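Local coordinates for SUMO-1 cysteine protease S273R (African swine fever virus pig/Kenya/KEN-50/1950, PDB 6LJ9), which probably acts as a cysteine protease that matures the viral polyproteins pp220 and pp62 into core-shell proteins and dampens host innate immune responses, at residues K28-F36 with V57-L68. Sequence-based numbering, arbitrary orientation.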
ATOM      1  N   LYS B  28      10.521  -5.378 -26.602  1.00 47.82           N
ATOM      2  CA  LYS B  28      10.572  -4.999 -28.010  1.00 48.43           C
ATOM      3  C   LYS B  28      11.712  -4.021 -28.266  1.00 54.60           C
ATOM      4  O   LYS B  28      12.477  -4.180 -29.224  1.00 67.12           O
ATOM      5  CB  LYS B  28       9.239  -4.391 -28.447  1.00 44.10           C
ATOM      6  CG  LYS B  28       9.274  -3.789 -29.844  1.00 63.94           C
ATOM      7  CD  LYS B  28       8.034  -2.956 -30.130  1.00 81.25           C
ATOM      8  CE  LYS B  28       8.122  -2.296 -31.497  1.00 93.44           C
ATOM      9  NZ  LYS B  28       6.956  -1.411 -31.770  1.00101.30           N
ATOM     10  N   ILE B  29      11.841  -3.003 -27.413  1.00 47.59           N
ATOM     11  CA  ILE B  29      12.898  -2.008 -27.574  1.00 37.99           C
ATOM     12  C   ILE B  29      14.268  -2.640 -27.367  1.00 31.68           C
ATOM     13  O   ILE B  29      15.254  -2.229 -27.995  1.00 37.50           O
ATOM     14  CB  ILE B  29      12.658  -0.823 -26.616  1.00 54.95           C
ATOM     15  CG1 ILE B  29      11.342  -0.125 -26.961  1.00 62.82           C
ATOM     16  CG2 ILE B  29      13.811   0.170 -26.671  1.00 53.83           C
ATOM     17  CD1 ILE B  29      11.271   0.375 -28.388  1.00 63.49           C
ATOM     18  N   GLN B  30      14.356  -3.644 -26.491  1.00 39.11           N
ATOM     19  CA  GLN B  30      15.590  -4.416 -26.369  1.00 40.87           C
ATOM     20  C   GLN B  30      15.961  -5.067 -27.696  1.00 49.57           C
ATOM     21  O   GLN B  30      17.131  -5.054 -28.098  1.00 46.63           O
ATOM     22  CB  GLN B  30      15.445  -5.477 -25.280  1.00 51.37           C
ATOM     23  CG  GLN B  30      15.651  -4.978 -23.860  1.00 66.04           C
ATOM     24  CD  GLN B  30      15.810  -6.119 -22.872  1.00 76.04           C
ATOM     25  OE1 GLN B  30      16.817  -6.827 -22.882  1.00 77.54           O
ATOM     26  NE2 GLN B  30      14.809  -6.309 -22.021  1.00 83.26           N
ATOM     27  N   LYS B  31      14.975  -5.640 -28.391  1.00 44.58           N
ATOM     28  CA  LYS B  31      15.250  -6.322 -29.653  1.00 50.71           C
ATOM     29  C   LYS B  31      15.656  -5.335 -30.741  1.00 52.75           C
ATOM     30  O   LYS B  31      16.664  -5.531 -31.428  1.00 53.65           O
ATOM     31  CB  LYS B  31      14.021  -7.118 -30.095  1.00 61.12           C
ATOM     32  CG  LYS B  31      13.704  -8.329 -29.240  1.00 66.79           C
ATOM     33  CD  LYS B  31      12.281  -8.806 -29.484  1.00 74.08           C
ATOM     34  CE  LYS B  31      12.097 -10.248 -29.042  1.00 79.04           C
ATOM     35  NZ  LYS B  31      12.543 -10.468 -27.639  1.00 83.74           N
ATOM     36  N   GLU B  32      14.876  -4.267 -30.913  1.00 42.92           N
ATOM     37  CA  GLU B  32      15.098  -3.335 -32.012  1.00 55.08           C
ATOM     38  C   GLU B  32      16.384  -2.531 -31.860  1.00 57.42           C
ATOM     39  O   GLU B  32      16.909  -2.036 -32.863  1.00 42.57           O
ATOM     40  CB  GLU B  32      13.905  -2.386 -32.133  1.00 67.54           C
ATOM     41  CG  GLU B  32      12.563  -3.085 -32.285  1.00 84.83           C
ATOM     42  CD  GLU B  32      12.263  -3.473 -33.718  1.00104.81           C
ATOM     43  OE1 GLU B  32      11.393  -2.826 -34.339  1.00112.41           O
ATOM     44  OE2 GLU B  32      12.902  -4.416 -34.229  1.00106.09           O
ATOM     45  N   LEU B  33      16.904  -2.388 -30.640  1.00 52.09           N
ATOM     46  CA  LEU B  33      18.096  -1.582 -30.391  1.00 48.41           C
ATOM     47  C   LEU B  33      19.253  -2.408 -29.840  1.00 48.87           C
ATOM     48  O   LEU B  33      20.148  -1.853 -29.194  1.00 51.87           O
ATOM     49  CB  LEU B  33      17.773  -0.430 -29.438  1.00 44.61           C
ATOM     50  CG  LEU B  33      16.642   0.504 -29.868  1.00 43.86           C
ATOM     51  CD1 LEU B  33      16.414   1.595 -28.834  1.00 37.26           C
ATOM     52  CD2 LEU B  33      16.944   1.107 -31.230  1.00 41.19           C
ATOM     53  N   THR B  34      19.259  -3.719 -30.086  1.00 49.31           N
ATOM     54  CA  THR B  34      20.333  -4.565 -29.573  1.00 52.62           C
ATOM     55  C   THR B  34      21.679  -4.206 -30.192  1.00 52.60           C
ATOM     56  O   THR B  34      22.726  -4.449 -29.582  1.00 47.87           O
ATOM     57  CB  THR B  34      20.010  -6.035 -29.830  1.00 49.90           C
ATOM     58  OG1 THR B  34      21.115  -6.851 -29.418  1.00 55.99           O
ATOM     59  CG2 THR B  34      19.740  -6.264 -31.307  1.00 52.38           C
ATOM     60  N   SER B  35      21.674  -3.634 -31.399  1.00 54.58           N
ATOM     61  CA  SER B  35      22.924  -3.224 -32.029  1.00 50.57           C
ATOM     62  C   SER B  35      23.553  -2.047 -31.293  1.00 57.97           C
ATOM     63  O   SER B  35      24.764  -2.038 -31.046  1.00 56.88           O
ATOM     64  CB  SER B  35      22.682  -2.869 -33.496  1.00 55.86           C
ATOM     65  OG  SER B  35      23.840  -2.296 -34.077  1.00 76.60           O
ATOM     66  N   PHE B  36      22.746  -1.045 -30.935  1.00 48.28           N
ATOM     67  CA  PHE B  36      23.281   0.129 -30.256  1.00 33.96           C
ATOM     68  C   PHE B  36      23.611  -0.163 -28.797  1.00 38.62           C
ATOM     69  O   PHE B  36      24.568   0.401 -28.254  1.00 37.95           O
ATOM     70  CB  PHE B  36      22.292   1.291 -30.346  1.00 32.25           C
ATOM     71  CG  PHE B  36      22.153   1.869 -31.726  1.00 44.92           C
ATOM     72  CD1 PHE B  36      23.092   2.763 -32.212  1.00 44.00           C
ATOM     73  CD2 PHE B  36      21.078   1.531 -32.530  1.00 37.50           C
ATOM     74  CE1 PHE B  36      22.966   3.303 -33.476  1.00 40.56           C
ATOM     75  CE2 PHE B  36      20.946   2.068 -33.796  1.00 43.23           C
ATOM     76  CZ  PHE B  36      21.892   2.954 -34.270  1.00 44.71           C
ATOM     77  N   VAL B  57      20.708   6.995 -32.088  1.00 31.23           N
ATOM     78  CA  VAL B  57      19.643   6.061 -31.733  1.00 36.36           C
ATOM     79  C   VAL B  57      18.278   6.701 -31.954  1.00 49.13           C
ATOM     80  O   VAL B  57      17.318   6.028 -32.348  1.00 43.70           O
ATOM     81  CB  VAL B  57      19.819   5.578 -30.281  1.00 31.23           C
ATOM     82  CG1 VAL B  57      18.709   4.608 -29.897  1.00 35.37           C
ATOM     83  CG2 VAL B  57      21.184   4.934 -30.099  1.00 23.68           C
ATOM     84  N   LYS B  58      18.169   8.009 -31.704  1.00 43.68           N
ATOM     85  CA  LYS B  58      16.912   8.709 -31.950  1.00 32.77           C
ATOM     86  C   LYS B  58      16.533   8.661 -33.426  1.00 45.44           C
ATOM     87  O   LYS B  58      15.352   8.530 -33.769  1.00 42.78           O
ATOM     88  CB  LYS B  58      17.012  10.158 -31.474  1.00 43.66           C
ATOM     89  CG  LYS B  58      16.994  10.332 -29.965  1.00 54.24           C
ATOM     90  CD  LYS B  58      17.126  11.800 -29.589  1.00 55.73           C
ATOM     91  CE  LYS B  58      16.920  12.016 -28.099  1.00 69.71           C
ATOM     92  NZ  LYS B  58      17.086  13.446 -27.719  1.00 75.45           N
ATOM     93  N   ALA B  59      17.524   8.765 -34.314  1.00 37.13           N
ATOM     94  CA  ALA B  59      17.242   8.704 -35.745  1.00 37.39           C
ATOM     95  C   ALA B  59      16.829   7.299 -36.166  1.00 50.52           C
ATOM     96  O   ALA B  59      15.899   7.133 -36.964  1.00 52.63           O
ATOM     97  CB  ALA B  59      18.460   9.171 -36.540  1.00 35.71           C
ATOM     98  N   TYR B  60      17.509   6.277 -35.639  1.00 49.68           N
ATOM     99  CA  TYR B  60      17.141   4.901 -35.959  1.00 41.95           C
ATOM    100  C   TYR B  60      15.760   4.562 -35.415  1.00 50.30           C
ATOM    101  O   TYR B  60      15.003   3.809 -36.042  1.00 51.70           O
ATOM    102  CB  TYR B  60      18.191   3.935 -35.407  1.00 32.92           C
ATOM    103  CG  TYR B  60      17.964   2.488 -35.787  1.00 44.01           C
ATOM    104  CD1 TYR B  60      18.464   1.977 -36.978  1.00 42.52           C
ATOM    105  CD2 TYR B  60      17.256   1.631 -34.954  1.00 48.59           C
ATOM    106  CE1 TYR B  60      18.260   0.656 -37.331  1.00 44.02           C
ATOM    107  CE2 TYR B  60      17.048   0.308 -35.298  1.00 51.08           C
ATOM    108  CZ  TYR B  60      17.553  -0.174 -36.488  1.00 49.51           C
ATOM    109  OH  TYR B  60      17.349  -1.490 -36.834  1.00 54.98           O
ATOM    110  N   ALA B  61      15.410   5.107 -34.248  1.00 52.39           N
ATOM    111  CA  ALA B  61      14.086   4.863 -33.687  1.00 48.26           C
ATOM    112  C   ALA B  61      13.002   5.538 -34.517  1.00 49.06           C
ATOM    113  O   ALA B  61      11.910   4.984 -34.690  1.00 47.58           O
ATOM    114  CB  ALA B  61      14.029   5.347 -32.240  1.00 39.79           C
ATOM    115  N   GLN B  62      13.282   6.737 -35.033  1.00 55.40           N
ATOM    116  CA  GLN B  62      12.324   7.404 -35.910  1.00 63.20           C
ATOM    117  C   GLN B  62      12.120   6.612 -37.195  1.00 59.00           C
ATOM    118  O   GLN B  62      11.016   6.589 -37.751  1.00 51.12           O
ATOM    119  CB  GLN B  62      12.794   8.825 -36.220  1.00 72.65           C
ATOM    120  CG  GLN B  62      11.843   9.620 -37.103  1.00 87.96           C
ATOM    121  CD  GLN B  62      10.484   9.828 -36.461  1.00106.71           C
ATOM    122  OE1 GLN B  62      10.372   9.956 -35.242  1.00110.10           O
ATOM    123  NE2 GLN B  62       9.440   9.858 -37.283  1.00109.68           N
ATOM    124  N   GLN B  63      13.175   5.953 -37.679  1.00 57.98           N
ATOM    125  CA  GLN B  63      13.042   5.101 -38.855  1.00 55.99           C
ATOM    126  C   GLN B  63      12.093   3.940 -38.585  1.00 51.30           C
ATOM    127  O   GLN B  63      11.181   3.670 -39.375  1.00 58.29           O
ATOM    128  CB  GLN B  63      14.414   4.579 -39.287  1.00 53.08           C
ATOM    129  CG  GLN B  63      15.038   5.327 -40.451  1.00 60.31           C
ATOM    130  CD  GLN B  63      15.931   4.436 -41.293  1.00 66.90           C
ATOM    131  OE1 GLN B  63      16.020   3.231 -41.058  1.00 48.77           O
ATOM    132  NE2 GLN B  63      16.594   5.024 -42.282  1.00 75.29           N
ATOM    133  N   LYS B  64      12.287   3.247 -37.466  1.00 48.40           N
ATOM    134  CA  LYS B  64      11.529   2.046 -37.142  1.00 48.65           C
ATOM    135  C   LYS B  64      10.226   2.334 -36.407  1.00 40.81           C
ATOM    136  O   LYS B  64       9.470   1.397 -36.130  1.00 47.77           O
ATOM    137  CB  LYS B  64      12.393   1.093 -36.310  1.00 48.76           C
ATOM    138  CG  LYS B  64      13.687   0.677 -36.992  1.00 50.34           C
ATOM    139  CD  LYS B  64      13.415   0.014 -38.333  1.00 53.54           C
ATOM    140  CE  LYS B  64      14.704  -0.441 -38.999  1.00 58.04           C
ATOM    141  NZ  LYS B  64      14.449  -1.075 -40.323  1.00 60.70           N
ATOM    142  N   GLY B  65       9.944   3.591 -36.083  1.00 49.61           N
ATOM    143  CA  GLY B  65       8.691   3.927 -35.432  1.00 37.64           C
ATOM    144  C   GLY B  65       8.629   3.565 -33.965  1.00 41.77           C
ATOM    145  O   GLY B  65       7.568   3.157 -33.474  1.00 49.75           O
ATOM    146  N   LEU B  66       9.739   3.704 -33.249  1.00 46.19           N
ATOM    147  CA  LEU B  66       9.804   3.397 -31.827  1.00 50.79           C
ATOM    148  C   LEU B  66       9.662   4.685 -31.027  1.00 58.30           C
ATOM    149  O   LEU B  66      10.380   5.660 -31.277  1.00 71.90           O
ATOM    150  CB  LEU B  66      11.122   2.704 -31.479  1.00 49.29           C
ATOM    151  CG  LEU B  66      11.538   1.531 -32.368  1.00 61.40           C
ATOM    152  CD1 LEU B  66      12.899   1.015 -31.939  1.00 68.72           C
ATOM    153  CD2 LEU B  66      10.500   0.421 -32.334  1.00 63.36           C
ATOM    154  N   ASP B  67       8.738   4.685 -30.069  1.00 57.94           N
ATOM    155  CA  ASP B  67       8.502   5.847 -29.214  1.00 58.79           C
ATOM    156  C   ASP B  67       9.474   5.775 -28.044  1.00 58.64           C
ATOM    157  O   ASP B  67       9.191   5.179 -27.005  1.00 43.92           O
ATOM    158  CB  ASP B  67       7.050   5.891 -28.748  1.00 57.28           C
ATOM    159  CG  ASP B  67       6.685   7.208 -28.091  1.00 72.87           C
ATOM    160  OD1 ASP B  67       7.563   8.089 -27.987  1.00 74.52           O
ATOM    161  OD2 ASP B  67       5.516   7.364 -27.682  1.00 82.42           O
ATOM    162  N   LEU B  68      10.645   6.395 -28.219  1.00 53.99           N
ATOM    163  CA  LEU B  68      11.632   6.424 -27.145  1.00 45.65           C
ATOM    164  C   LEU B  68      11.226   7.375 -26.028  1.00 44.96           C
ATOM    165  O   LEU B  68      11.598   7.158 -24.868  1.00 42.52           O
ATOM    166  CB  LEU B  68      13.004   6.820 -27.692  1.00 43.70           C
ATOM    167  CG  LEU B  68      13.684   5.844 -28.652  1.00 39.54           C
ATOM    168  CD1 LEU B  68      15.114   6.282 -28.932  1.00 40.63           C
ATOM    169  CD2 LEU B  68      13.650   4.430 -28.095  1.00 41.54           C
TER
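The backbones come nearest at F36 and V57, CA to CA 7.1 Å, at one end, and at I29 and L66, CA to CA 7.5 Å, at the other. No hydrogen bond crosses between 28-36 and 57-68; apolar and aromatic packing joins them. The F36 ring meets two residues of helix 55-64, one over a face and one at its edge. V57 puts CG2 over one face of the ring, a CH-pi contact 3.9 Å from the F36 ring centroid and 28° off its normal. F36 CE2 points at the Y60 face, 3.6 Å from Y60 CG, in an offset edge-to-face pair with planes at 62°. With CG anti to the backbone N (chi1 -175°), the Y60 ring extends toward 28-36. This small helical subdomain lies far from the Ulp1-like catalytic core and its active site. It is built from short helices, and the contact joins the 27-32 and 34-37 pair to helix 55-64 and the turn after it. L33, between the two short helices, forks into the interface. Its CD1 meets V57 CG1 and L68 CD2, while L33 CD2 lies 3.8 Å from Y60 CD2 and also reaches L66 CD1. Past G65, the first residue to leave the helix, with positive phi, L66 turns back towards 28-36. L66 CD1 packs against E32 CB at 3.6 Å and against I29 CD1. L66 CD2 meets the extended chain of K28, 3.7 Å from K28 CE. E32 bends at chi2, and E32 OE1 stays 6.9 Å from K64 NZ. Outside the two segments, L43 touches F36 and K39 makes a cation-pi contact with its ring.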